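Local structure of L-lysine 6-oxidase (Marinomonas mediterranea, 3WEU) at residues A2-P7 with Q61-G67. The protein oxidises the side-chain amine of free L-lysine with a cysteine tryptophylquinone cofactor, releasing ammonium and the hydrogen peroxide that makes it antibacterial. Sequence-based numbering, arbitrary orientation.
Sequences ALSVHP and QVFKVFG
Phe-66 meets the edge of the His-6 imidazole, its CD1 lying in the imidazole plane 3.7 Å from His-6 CD2. The two planes are inclined at 57°, and Ser-4 O sits at the phenyl edge. With chi1 at -61°, the His-6 ring stands beside its own backbone N and turns CD2 to Phe-66, while ND1 hydrogen-bonds Asp-435; Met-434 of helix 433-439 touches both side chains. On the other side of the sheet, the edge of the Phe-63 ring receives Pro-7 O, 3.5 Å from CE2, and CD2 of that ring packs against Val-5 CG1. Val-5, Val-65 and Leu-3 continue this apolar face against strand 223-232. Pro-7, after a cis peptide bond, lays its CG 3.5 Å from Gln-61 NE2; the Gln-61 chain bends at chi2, and its amide is held at both ends, NE2 donating to Val-62 O (3.0 Å) and OE1 accepting from Val-11 N. Four backbone hydrogen bonds pair Ser-4 with Phe-66 and His-6 with Lys-64, and a water joins Ser-4 OG to Gly-67 O. Val-5 faces Val-65 as the non-hydrogen-bonded pair between them, the regular antiparallel pattern; strand 4-13 also pairs, in parallel, with 237-247, giving a mixed beta-sheet.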
# COMPACT_ATOMS: atom_id res chain seq x y z
N ALA A 2 -13.70 58.65 5.43
CA ALA A 2 -13.10 57.31 5.40
C ALA A 2 -14.02 56.42 4.50
O ALA A 2 -15.23 56.61 4.48
CB ALA A 2 -13.00 56.78 6.81
N LEU A 3 -13.45 55.51 3.72
CA LEU A 3 -14.29 54.61 2.88
C LEU A 3 -14.51 53.29 3.63
O LEU A 3 -13.72 53.00 4.49
CB LEU A 3 -13.52 54.27 1.68
CG LEU A 3 -13.08 55.39 0.79
CD1 LEU A 3 -12.20 54.79 -0.28
CD2 LEU A 3 -14.30 56.06 0.20
N SER A 4 -15.48 52.45 3.29
CA SER A 4 -15.48 51.10 3.85
C SER A 4 -15.77 50.18 2.70
O SER A 4 -16.43 50.54 1.74
CB SER A 4 -16.50 51.03 5.00
OG SER A 4 -17.72 51.17 4.38
N VAL A 5 -15.18 49.01 2.75
CA VAL A 5 -15.41 47.96 1.76
C VAL A 5 -16.27 46.87 2.42
O VAL A 5 -16.09 46.53 3.60
CB VAL A 5 -14.08 47.39 1.33
CG1 VAL A 5 -14.21 46.12 0.47
CG2 VAL A 5 -13.24 48.46 0.64
N HIS A 6 -17.25 46.41 1.69
CA HIS A 6 -18.07 45.29 2.14
C HIS A 6 -18.22 44.25 1.04
O HIS A 6 -18.35 44.60 -0.16
CB HIS A 6 -19.42 45.75 2.61
CG HIS A 6 -19.36 46.69 3.76
ND1 HIS A 6 -19.07 46.27 5.04
CD2 HIS A 6 -19.57 48.04 3.84
CE1 HIS A 6 -19.04 47.32 5.84
NE2 HIS A 6 -19.36 48.40 5.14
N PRO A 7 -18.28 42.97 1.42
CA PRO A 7 -18.20 42.49 2.82
C PRO A 7 -16.77 42.65 3.42
O PRO A 7 -15.78 42.71 2.71
CB PRO A 7 -18.46 40.97 2.67
CG PRO A 7 -17.94 40.65 1.30
CD PRO A 7 -18.40 41.86 0.45
N GLN A 61 -17.31 36.36 -5.16
CA GLN A 61 -17.74 37.42 -4.25
C GLN A 61 -17.66 38.78 -4.88
O GLN A 61 -16.58 39.19 -5.29
CB GLN A 61 -16.91 37.42 -2.99
CG GLN A 61 -17.23 38.51 -2.02
CD GLN A 61 -18.46 38.18 -1.21
OE1 GLN A 61 -18.46 37.24 -0.43
NE2 GLN A 61 -19.50 38.94 -1.38
N VAL A 62 -18.78 39.50 -4.86
CA VAL A 62 -18.80 40.95 -5.19
C VAL A 62 -18.42 41.73 -3.97
O VAL A 62 -18.92 41.47 -2.87
CB VAL A 62 -20.19 41.39 -5.66
CG1 VAL A 62 -20.29 42.89 -5.90
CG2 VAL A 62 -20.59 40.61 -6.90
N PHE A 63 -17.51 42.68 -4.14
CA PHE A 63 -17.22 43.65 -3.11
C PHE A 63 -17.62 45.03 -3.61
O PHE A 63 -17.47 45.33 -4.82
CB PHE A 63 -15.73 43.71 -2.78
CG PHE A 63 -15.15 42.50 -2.11
CD1 PHE A 63 -14.74 41.45 -2.84
CD2 PHE A 63 -14.88 42.51 -0.73
CE1 PHE A 63 -14.16 40.35 -2.23
CE2 PHE A 63 -14.25 41.42 -0.11
CZ PHE A 63 -13.88 40.33 -0.86
N LYS A 64 -18.09 45.84 -2.69
CA LYS A 64 -18.59 47.22 -2.94
C LYS A 64 -17.85 48.14 -1.97
O LYS A 64 -17.41 47.70 -0.89
CB LYS A 64 -20.04 47.30 -2.69
CG LYS A 64 -20.83 46.43 -3.67
CD LYS A 64 -22.34 46.62 -3.48
CE LYS A 64 -23.10 45.56 -4.27
NZ LYS A 64 -24.58 45.73 -4.09
N VAL A 65 -17.63 49.37 -2.41
CA VAL A 65 -16.94 50.36 -1.58
C VAL A 65 -17.91 51.51 -1.40
O VAL A 65 -18.70 51.85 -2.31
CB VAL A 65 -15.57 50.76 -2.17
CG1 VAL A 65 -15.76 51.24 -3.60
CG2 VAL A 65 -14.86 51.82 -1.33
N PHE A 66 -17.88 52.08 -0.19
CA PHE A 66 -18.85 53.08 0.21
C PHE A 66 -18.17 54.30 0.77
O PHE A 66 -17.16 54.16 1.46
CB PHE A 66 -19.76 52.51 1.30
CG PHE A 66 -20.58 51.36 0.83
CD1 PHE A 66 -20.04 50.11 0.75
CD2 PHE A 66 -21.86 51.56 0.36
CE1 PHE A 66 -20.82 49.04 0.30
CE2 PHE A 66 -22.63 50.49 -0.12
CZ PHE A 66 -22.06 49.24 -0.18
N GLY A 67 -18.74 55.48 0.53
CA GLY A 67 -18.19 56.72 1.04
C GLY A 67 -18.63 57.00 2.46
O GLY A 67 -19.27 56.14 3.13
O HOH W 1 -18.39 54.05 4.52